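Local coordinates for peptidoglycan synthetase penicillin-binding protein 3 (Bifidobacterium adolescentis, PDB 4YE5) that probably binds penicillin and, as a member of the transpeptidase family, probably cross-links peptidoglycan strands in cell wall synthesis, at residues G286-V291 with I503-T508; L339-N344 with A469-T474; M246-Q251 with Q410-I415. All blocks are in the same frame, centred on the assembly; numbering follows the deposited sequence.

Contact 1 of 3, residues G286-V291 with I503-T508; sequences GSIGKV and ISDYST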
loop_
_atom_site.group_PDB
_atom_site.type_symbol
_atom_site.label_atom_id
_atom_site.label_comp_id
_atom_site.label_asym_id
_atom_site.label_seq_id
_atom_site.Cartn_x
_atom_site.Cartn_y
_atom_site.Cartn_z
ATOM N N GLY A 286 5.311 0.570 22.986
ATOM C CA GLY A 286 5.152 0.061 24.338
ATOM C C GLY A 286 5.808 -1.309 24.519
ATOM O O GLY A 286 6.810 -1.616 23.871
ATOM N N SER A 287 5.213 -2.154 25.356
ATOM C CA SER A 287 5.853 -3.401 25.798
ATOM C C SER A 287 6.202 -4.388 24.663
ATOM O O SER A 287 7.092 -5.223 24.816
ATOM C CB SER A 287 4.996 -4.071 26.894
ATOM O OG SER A 287 5.617 -5.261 27.399
ATOM N N ILE A 288 5.531 -4.284 23.513
ATOM C CA ILE A 288 5.942 -5.095 22.361
ATOM C C ILE A 288 7.419 -4.833 22.029
ATOM O O ILE A 288 8.145 -5.731 21.615
ATOM C CB ILE A 288 5.040 -4.816 21.112
ATOM C CG1 ILE A 288 3.564 -4.925 21.520
ATOM C CG2 ILE A 288 5.412 -5.788 19.947
ATOM C CD1 ILE A 288 2.575 -4.970 20.368
ATOM N N GLY A 289 7.854 -3.594 22.232
ATOM C CA GLY A 289 9.253 -3.226 22.065
ATOM C C GLY A 289 10.267 -3.989 22.921
ATOM O O GLY A 289 11.468 -3.994 22.599
ATOM N N LYS A 290 9.806 -4.628 24.000
ATOM C CA LYS A 290 10.701 -5.421 24.849
ATOM C C LYS A 290 11.257 -6.595 24.059
ATOM O O LYS A 290 12.339 -7.108 24.380
ATOM C CB LYS A 290 9.963 -5.998 26.068
ATOM C CG LYS A 290 9.523 -4.983 27.147
ATOM C CD LYS A 290 8.935 -5.794 28.318
ATOM C CE LYS A 290 8.526 -4.905 29.503
ATOM N NZ LYS A 290 7.439 -3.965 29.164
ATOM N N VAL A 291 10.508 -7.056 23.053
ATOM C CA VAL A 291 10.994 -8.168 22.223
ATOM C C VAL A 291 12.329 -7.812 21.584
ATOM O O VAL A 291 13.250 -8.632 21.543
ATOM C CB VAL A 291 9.974 -8.582 21.146
ATOM C CG1 VAL A 291 10.590 -9.614 20.177
ATOM C CG2 VAL A 291 8.740 -9.181 21.842
ATOM N N ILE A 503 -3.128 3.996 22.764
ATOM C CA ILE A 503 -3.387 2.937 21.816
ATOM C C ILE A 503 -3.213 1.625 22.557
ATOM O O ILE A 503 -2.452 1.556 23.532
ATOM C CB ILE A 503 -2.414 2.960 20.630
ATOM C CG1 ILE A 503 -0.987 3.106 21.143
ATOM C CG2 ILE A 503 -2.761 4.133 19.694
ATOM C CD1 ILE A 503 0.026 2.453 20.301
ATOM N N SER A 504 -3.949 0.616 22.104
ATOM C CA SER A 504 -3.742 -0.785 22.453
ATOM C C SER A 504 -3.130 -1.451 21.224
ATOM O O SER A 504 -3.718 -1.400 20.143
ATOM C CB SER A 504 -5.104 -1.430 22.741
ATOM O OG SER A 504 -5.047 -2.846 22.847
ATOM N N ASP A 505 -1.955 -2.064 21.369
ATOM C CA ASP A 505 -1.348 -2.774 20.243
ATOM C C ASP A 505 -1.101 -4.223 20.591
ATOM O O ASP A 505 -1.002 -4.592 21.768
ATOM C CB ASP A 505 -0.094 -2.075 19.651
ATOM C CG ASP A 505 1.061 -1.911 20.646
ATOM O OD1 ASP A 505 0.914 -2.260 21.824
ATOM O OD2 ASP A 505 2.146 -1.399 20.240
ATOM N N TYR A 506 -1.017 -5.054 19.564
ATOM C CA TYR A 506 -0.923 -6.483 19.787
ATOM C C TYR A 506 -0.413 -7.073 18.500
ATOM O O TYR A 506 -0.913 -6.741 17.437
ATOM C CB TYR A 506 -2.317 -7.056 20.124
ATOM C CG TYR A 506 -2.297 -8.381 20.897
ATOM C CD1 TYR A 506 -2.140 -9.608 20.233
ATOM C CD2 TYR A 506 -2.471 -8.405 22.282
ATOM C CE1 TYR A 506 -2.143 -10.843 20.963
ATOM C CE2 TYR A 506 -2.470 -9.624 23.006
ATOM C CZ TYR A 506 -2.310 -10.831 22.338
ATOM O OH TYR A 506 -2.311 -12.032 23.068
ATOM N N SER A 507 0.597 -7.928 18.592
ATOM C CA SER A 507 1.160 -8.531 17.411
ATOM C C SER A 507 1.340 -10.021 17.675
ATOM O O SER A 507 1.926 -10.427 18.682
ATOM C CB SER A 507 2.476 -7.848 17.038
ATOM O OG SER A 507 2.959 -8.348 15.802
ATOM N N THR A 508 0.824 -10.823 16.750
ATOM C CA THR A 508 0.750 -12.255 16.915
ATOM C C THR A 508 1.439 -12.997 15.768
ATOM O O THR A 508 1.264 -12.649 14.591
ATOM C CB THR A 508 -0.723 -12.716 16.907
ATOM O OG1 THR A 508 -1.433 -12.042 17.956
ATOM C CG2 THR A 508 -0.782 -14.227 17.150
#

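Contact 2 of 3, residues L339-N344 with A469-T474; sequences LEQSSN and AEHYNT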
loop_
_atom_site.group_PDB
_atom_site.type_symbol
_atom_site.label_atom_id
_atom_site.label_comp_id
_atom_site.label_asym_id
_atom_site.label_seq_id
_atom_site.Cartn_x
_atom_site.Cartn_y
_atom_site.Cartn_z
ATOM N N LEU A 339 9.331 -10.708 30.184
ATOM C CA LEU A 339 8.643 -10.430 28.924
ATOM C C LEU A 339 7.137 -10.689 29.079
ATOM O O LEU A 339 6.299 -9.837 28.765
ATOM C CB LEU A 339 9.180 -11.318 27.779
ATOM C CG LEU A 339 8.502 -11.017 26.430
ATOM C CD1 LEU A 339 8.857 -9.584 25.924
ATOM C CD2 LEU A 339 8.744 -12.085 25.334
ATOM N N GLU A 340 6.814 -11.885 29.559
ATOM C CA GLU A 340 5.433 -12.323 29.712
ATOM C C GLU A 340 4.620 -11.381 30.616
ATOM O O GLU A 340 3.432 -11.115 30.373
ATOM C CB GLU A 340 5.413 -13.734 30.301
ATOM C CG GLU A 340 4.028 -14.249 30.573
ATOM C CD GLU A 340 3.920 -14.949 31.912
ATOM O OE1 GLU A 340 4.919 -14.960 32.674
ATOM O OE2 GLU A 340 2.828 -15.483 32.199
ATOM N N GLN A 341 5.270 -10.868 31.650
ATOM C CA GLN A 341 4.595 -9.997 32.614
ATOM C C GLN A 341 4.722 -8.519 32.260
ATOM O O GLN A 341 4.277 -7.668 33.014
ATOM C CB GLN A 341 5.152 -10.244 34.014
ATOM C CG GLN A 341 4.983 -11.705 34.473
ATOM C CD GLN A 341 3.616 -11.958 35.093
ATOM O OE1 GLN A 341 2.800 -11.044 35.209
ATOM N NE2 GLN A 341 3.368 -13.194 35.498
ATOM N N SER A 342 5.324 -8.215 31.111
ATOM C CA SER A 342 5.492 -6.826 30.689
ATOM C C SER A 342 6.190 -5.973 31.764
ATOM O O SER A 342 5.820 -4.835 31.995
ATOM C CB SER A 342 4.136 -6.193 30.334
ATOM O OG SER A 342 3.446 -6.967 29.357
ATOM N N SER A 343 7.207 -6.513 32.414
ATOM C CA SER A 343 7.827 -5.781 33.514
ATOM C C SER A 343 8.935 -4.838 33.055
ATOM O O SER A 343 10.058 -5.271 32.749
ATOM C CB SER A 343 8.362 -6.744 34.562
ATOM O OG SER A 343 9.109 -6.054 35.558
ATOM N N ASN A 344 8.604 -3.552 33.025
ATOM C CA ASN A 344 9.577 -2.487 32.797
ATOM C C ASN A 344 10.716 -2.592 33.780
ATOM O O ASN A 344 11.884 -2.432 33.425
ATOM C CB ASN A 344 8.918 -1.116 32.973
ATOM C CG ASN A 344 7.745 -0.918 32.048
ATOM O OD1 ASN A 344 7.660 -1.550 31.000
ATOM N ND2 ASN A 344 6.828 -0.036 32.432
ATOM N N ALA A 469 1.686 -15.020 25.050
ATOM C CA ALA A 469 0.321 -15.216 24.516
ATOM C C ALA A 469 -0.564 -16.005 25.496
ATOM O O ALA A 469 -1.727 -15.669 25.725
ATOM C CB ALA A 469 0.359 -15.951 23.166
ATOM N N GLU A 470 -0.013 -17.062 26.063
ATOM C CA GLU A 470 -0.769 -17.880 27.010
ATOM C C GLU A 470 -1.198 -17.081 28.239
ATOM O O GLU A 470 -2.199 -17.397 28.870
ATOM C CB GLU A 470 0.044 -19.099 27.437
ATOM C CG GLU A 470 0.220 -20.113 26.327
ATOM C CD GLU A 470 0.941 -21.356 26.806
ATOM O OE1 GLU A 470 1.324 -21.381 27.996
ATOM O OE2 GLU A 470 1.131 -22.295 25.997
ATOM N N HIS A 471 -0.444 -16.043 28.570
ATOM C CA HIS A 471 -0.826 -15.149 29.664
ATOM C C HIS A 471 -2.245 -14.554 29.478
ATOM O O HIS A 471 -2.918 -14.239 30.457
ATOM C CB HIS A 471 0.223 -14.035 29.809
ATOM C CG HIS A 471 0.064 -13.215 31.049
ATOM N ND1 HIS A 471 0.532 -13.629 32.278
ATOM C CD2 HIS A 471 -0.515 -12.007 31.253
ATOM C CE1 HIS A 471 0.254 -12.708 33.185
ATOM N NE2 HIS A 471 -0.378 -11.713 32.591
ATOM N N TYR A 472 -2.685 -14.423 28.226
ATOM C CA TYR A 472 -4.000 -13.851 27.893
ATOM C C TYR A 472 -4.982 -14.868 27.299
ATOM O O TYR A 472 -5.992 -14.489 26.710
ATOM C CB TYR A 472 -3.834 -12.653 26.926
ATOM C CG TYR A 472 -3.011 -11.554 27.572
ATOM C CD1 TYR A 472 -3.424 -10.983 28.764
ATOM C CD2 TYR A 472 -1.807 -11.128 27.018
ATOM C CE1 TYR A 472 -2.695 -9.993 29.377
ATOM C CE2 TYR A 472 -1.060 -10.135 27.630
ATOM C CZ TYR A 472 -1.504 -9.584 28.811
ATOM O OH TYR A 472 -0.774 -8.612 29.442
ATOM N N ASN A 473 -4.714 -16.155 27.476
ATOM C CA ASN A 473 -5.515 -17.142 26.769
ATOM C C ASN A 473 -6.916 -17.345 27.340
ATOM O O ASN A 473 -7.687 -18.126 26.794
ATOM C CB ASN A 473 -4.770 -18.487 26.567
ATOM C CG ASN A 473 -4.565 -19.254 27.854
ATOM O OD1 ASN A 473 -4.998 -18.832 28.915
ATOM N ND2 ASN A 473 -3.893 -20.410 27.761
ATOM N N THR A 474 -7.248 -16.649 28.431
ATOM C CA THR A 474 -8.626 -16.673 28.929
ATOM C C THR A 474 -9.560 -15.879 28.005
ATOM O O THR A 474 -10.775 -16.092 28.020
ATOM C CB THR A 474 -8.753 -16.130 30.379
ATOM O OG1 THR A 474 -8.084 -14.869 30.460
ATOM C CG2 THR A 474 -8.114 -17.100 31.393
HETATM O O HOH W 1 1.952 -8.906 30.410
#

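Contact 3 of 3, residues M246-Q251 with Q410-I415; sequences MVQDVQ and QLTNAI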
loop_
_atom_site.group_PDB
_atom_site.type_symbol
_atom_site.label_atom_id
_atom_site.label_comp_id
_atom_site.label_asym_id
_atom_site.label_seq_id
_atom_site.Cartn_x
_atom_site.Cartn_y
_atom_site.Cartn_z
HETATM N N MSE A 246 -2.677 -5.264 10.071
HETATM C CA MSE A 246 -1.804 -5.699 8.988
HETATM C C MSE A 246 -1.597 -7.192 9.074
HETATM O O MSE A 246 -1.478 -7.735 10.176
HETATM C CB MSE A 246 -0.443 -5.000 9.114
HETATM C CG MSE A 246 0.540 -5.410 8.064
HETATM SE SE MSE A 246 2.107 -4.313 8.318
HETATM C CE MSE A 246 3.052 -4.824 6.752
ATOM N N VAL A 247 -1.555 -7.861 7.924
ATOM C CA VAL A 247 -1.231 -9.280 7.886
ATOM C C VAL A 247 -0.023 -9.475 6.973
ATOM O O VAL A 247 -0.046 -9.055 5.811
ATOM C CB VAL A 247 -2.413 -10.139 7.335
ATOM C CG1 VAL A 247 -1.974 -11.613 7.220
ATOM C CG2 VAL A 247 -3.654 -10.009 8.218
ATOM N N GLN A 248 1.029 -10.101 7.488
ATOM C CA GLN A 248 2.240 -10.334 6.705
ATOM C C GLN A 248 2.589 -11.828 6.621
ATOM O O GLN A 248 2.490 -12.549 7.618
ATOM C CB GLN A 248 3.419 -9.560 7.344
ATOM C CG GLN A 248 4.772 -9.775 6.658
ATOM C CD GLN A 248 5.807 -8.774 7.113
ATOM O OE1 GLN A 248 5.498 -7.601 7.313
ATOM N NE2 GLN A 248 7.035 -9.229 7.290
ATOM N N ASP A 249 2.971 -12.288 5.432
ATOM C CA ASP A 249 3.464 -13.661 5.248
ATOM C C ASP A 249 4.881 -13.798 5.798
ATOM O O ASP A 249 5.800 -13.123 5.323
ATOM C CB ASP A 249 3.509 -14.036 3.770
ATOM C CG ASP A 249 4.051 -15.448 3.555
ATOM O OD1 ASP A 249 3.310 -16.414 3.837
ATOM O OD2 ASP A 249 5.210 -15.591 3.122
ATOM N N VAL A 250 5.060 -14.687 6.772
ATOM C CA VAL A 250 6.328 -14.806 7.488
ATOM C C VAL A 250 7.520 -15.070 6.581
ATOM O O VAL A 250 8.540 -14.394 6.674
ATOM C CB VAL A 250 6.259 -15.902 8.576
ATOM C CG1 VAL A 250 7.659 -16.247 9.110
ATOM C CG2 VAL A 250 5.373 -15.431 9.719
ATOM N N GLN A 251 7.414 -16.055 5.705
ATOM C CA GLN A 251 8.616 -16.465 4.987
ATOM C C GLN A 251 9.030 -15.515 3.863
ATOM O O GLN A 251 10.212 -15.383 3.574
ATOM C CB GLN A 251 8.510 -17.916 4.501
ATOM C CG GLN A 251 8.922 -18.887 5.624
ATOM C CD GLN A 251 8.674 -20.343 5.296
ATOM O OE1 GLN A 251 8.453 -20.703 4.142
ATOM N NE2 GLN A 251 8.709 -21.192 6.320
ATOM N N GLN A 410 6.650 -1.298 10.281
ATOM C CA GLN A 410 7.932 -1.490 10.956
ATOM C C GLN A 410 7.791 -2.429 12.161
ATOM O O GLN A 410 8.621 -3.309 12.380
ATOM C CB GLN A 410 8.462 -0.146 11.446
ATOM C CG GLN A 410 8.926 0.776 10.326
ATOM C CD GLN A 410 9.285 2.140 10.863
ATOM O OE1 GLN A 410 8.599 2.651 11.751
ATOM N NE2 GLN A 410 10.369 2.736 10.347
ATOM N N LEU A 411 6.737 -2.238 12.942
ATOM C CA LEU A 411 6.518 -3.090 14.107
ATOM C C LEU A 411 6.321 -4.544 13.660
ATOM O O LEU A 411 6.869 -5.477 14.235
ATOM C CB LEU A 411 5.277 -2.608 14.867
ATOM C CG LEU A 411 4.987 -3.364 16.164
ATOM C CD1 LEU A 411 6.214 -3.333 17.031
ATOM C CD2 LEU A 411 3.791 -2.735 16.880
ATOM N N THR A 412 5.548 -4.713 12.597
ATOM C CA THR A 412 5.191 -6.020 12.106
ATOM C C THR A 412 6.428 -6.710 11.522
ATOM O O THR A 412 6.636 -7.895 11.748
ATOM C CB THR A 412 4.067 -5.916 11.063
ATOM O OG1 THR A 412 2.877 -5.446 11.712
ATOM C CG2 THR A 412 3.768 -7.270 10.433
ATOM N N ASN A 413 7.250 -5.965 10.785
ATOM C CA ASN A 413 8.482 -6.526 10.259
ATOM C C ASN A 413 9.468 -6.926 11.368
ATOM O O ASN A 413 10.145 -7.944 11.255
ATOM C CB ASN A 413 9.178 -5.581 9.269
ATOM C CG ASN A 413 9.917 -6.340 8.173
ATOM O OD1 ASN A 413 9.536 -7.465 7.825
ATOM N ND2 ASN A 413 10.973 -5.735 7.620
ATOM N N ALA A 414 9.544 -6.130 12.427
ATOM C CA ALA A 414 10.438 -6.449 13.553
ATOM C C ALA A 414 10.004 -7.751 14.226
ATOM O O ALA A 414 10.817 -8.621 14.527
ATOM C CB ALA A 414 10.449 -5.296 14.575
ATOM N N ILE A 415 8.708 -7.890 14.467
ATOM C CA ILE A 415 8.186 -9.140 15.010
ATOM C C ILE A 415 8.395 -10.329 14.061
ATOM O O ILE A 415 8.657 -11.456 14.505
ATOM C CB ILE A 415 6.700 -8.989 15.377
ATOM C CG1 ILE A 415 6.569 -8.002 16.550
ATOM C CG2 ILE A 415 6.068 -10.351 15.710
ATOM C CD1 ILE A 415 7.297 -8.465 17.834
#

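Contact 1 of 3, residues G286-V291 with I503-T508
Ser287 OG is gripped by several groups; the next residue, Ile288, carries the contact with Asp505 on strand 501-510. Lys290 NZ donates to Ser287 OG at 2.8 Å, Lys486 of strand 484-492 adds a second hydrogen bond, and Ser342 OG a weak third. The backbone turns tightly here, Gly289 N donating to Gly286 O at 2.8 Å and Lys290 N to Ser287 O at 2.9 Å. One turn therefore puts the lysine amine back beside the serine.

Ile288 and Asp505 reach for each other from opposite directions. With CG1 anti to the carbonyl carbon (chi1 -50°) and the chain then extended, Ile288 thrusts CD1 at the sheet. This methyl lies 3.4 Å from Asp505 CG and almost as close to both OD1 and OD2, so it rests against the flat of the carboxylate. It also reaches the strand backbone, with Ile288 CD1 3.7 Å from Tyr506 N. Beyond that it brushes Ser507, whose OG is occupied by Thr520 OG1 on the adjoining strand 517-524. The Tyr506 side chain departs from the other side of the strand. Ile288 CG2, the other branch, packs against Leu411 and Ile415 of helix 408-419, so the isoleucine is wedged between helix and sheet. At the start of helix 290-299 and beside strand 484-492, the Ser287/Lys290 pair is consistent with the SxxK motif of the penicillin-binding transpeptidase fold, whose serine is the one acylated by penicillin.

Contact 2 of 3, residues L339-N344 with A469-T474
From CB outward, His471 is in touch with Glu340 and then Gln341 at the end of helix 335-340. His471 CB lies 3.9 Å from Glu340 CG, where the two side chains begin to cross at about a right angle. CG is anti to the backbone N (chi1 -169°), which swings the imidazole across the helix end, and Glu340 O lies over one face of the ring, towards its rim. ND1 makes the direct polar bond: His471 ND1 donates to Glu340 OE2 at 3.0 Å, with a bent N-H...O angle of 143°. Ring and carboxylate planes stand nearly perpendicular, and the nitrogen meets OE2 from above the carboxylate plane, 52° out of it. At the far rim, CE1 is 3.7 Å from Gln341 OE1, an oblique approach made possible by the bend of the glutamine chain. On the other flank, CD2 sits over a face of the neighbouring Tyr472 ring, near its rim.

A water on the Glu340 O side of the imidazole ties the two segments together. It donates to Glu340 O at 2.7 Å and is hydrogen-bonded to Ser342 OG, also at 2.7 Å, and to Tyr472 OH at 2.9 Å. Ser342 has positive phi and closes helix 335-340 as a Schellman motif, its N bonded to Leu339 O. Ser343 then caps the next helix. In the penicillin-binding fold this turn between two helices is where the SxN motif lies, and Ser342-Ser343-Asn344, with Asn344 OD1 taking a bond from Lys290 NZ, fits that motif.

Contact 3 of 3, residues M246-Q251 with Q410-I415
Strand 246-249 and helix 410-415 run in broadly the same direction, their axes 36° apart and 9.5 Å distant at closest approach, with Gln248 facing Thr412. This is helix-on-sheet packing in the transpeptidase domain: helix 408-419 lies on one face of the five-stranded antiparallel sheet, where Met246 and Gln248, alternate residues of the strand, both point at it.

Met246, a selenomethionine in this crystal, is extended throughout and lays its selenium against Thr412, with SE 3.7 Å from Thr412 OG1. That hydroxyl has its polar needs met by others, bonding to Thr520 OG1 and, one turn back in its own helix, to Val408 O. Thr412 CG2 faces the next side chain: it lies 3.6 Å from Gln248 OE1, the two side chains passing one another head to tail.

The buried Gln248 amide is held at both ends. OE1 accepts from Gln427 NE2, while Gln248 NE2 donates to Asn413 OD1 at 3.1 Å along a nearly straight N-H...O line of 166°. The acceptor lies in the plane of the glutamine amide, whereas the donor is tilted 21° from the asparagine carbonyl plane; Asn413 ND2 in turn donates to Lys425 O.

All three contacts belong to the transpeptidase region. Contacts 1 and 3 reach the same antiparallel sheet, through strands 501-510 and 242-249, and their centres are about 13 Å apart; helix 408-419 joins them. Contact 2 lies about 11 Å from contact 1, between centres, and about 20 Å from contact 3, with about 8 Å between nearest atoms. Along the chain, 246-251 comes first, then 286-291, 339-344, 410-415, 469-474 and finally 503-508, so both segments of contact 2 fall between those of contact 1, while contact 3 alternates with each. Contacts 1 and 2 touch, bringing together the probable SxxK and SxN elements of what is probably the penicillin-binding site.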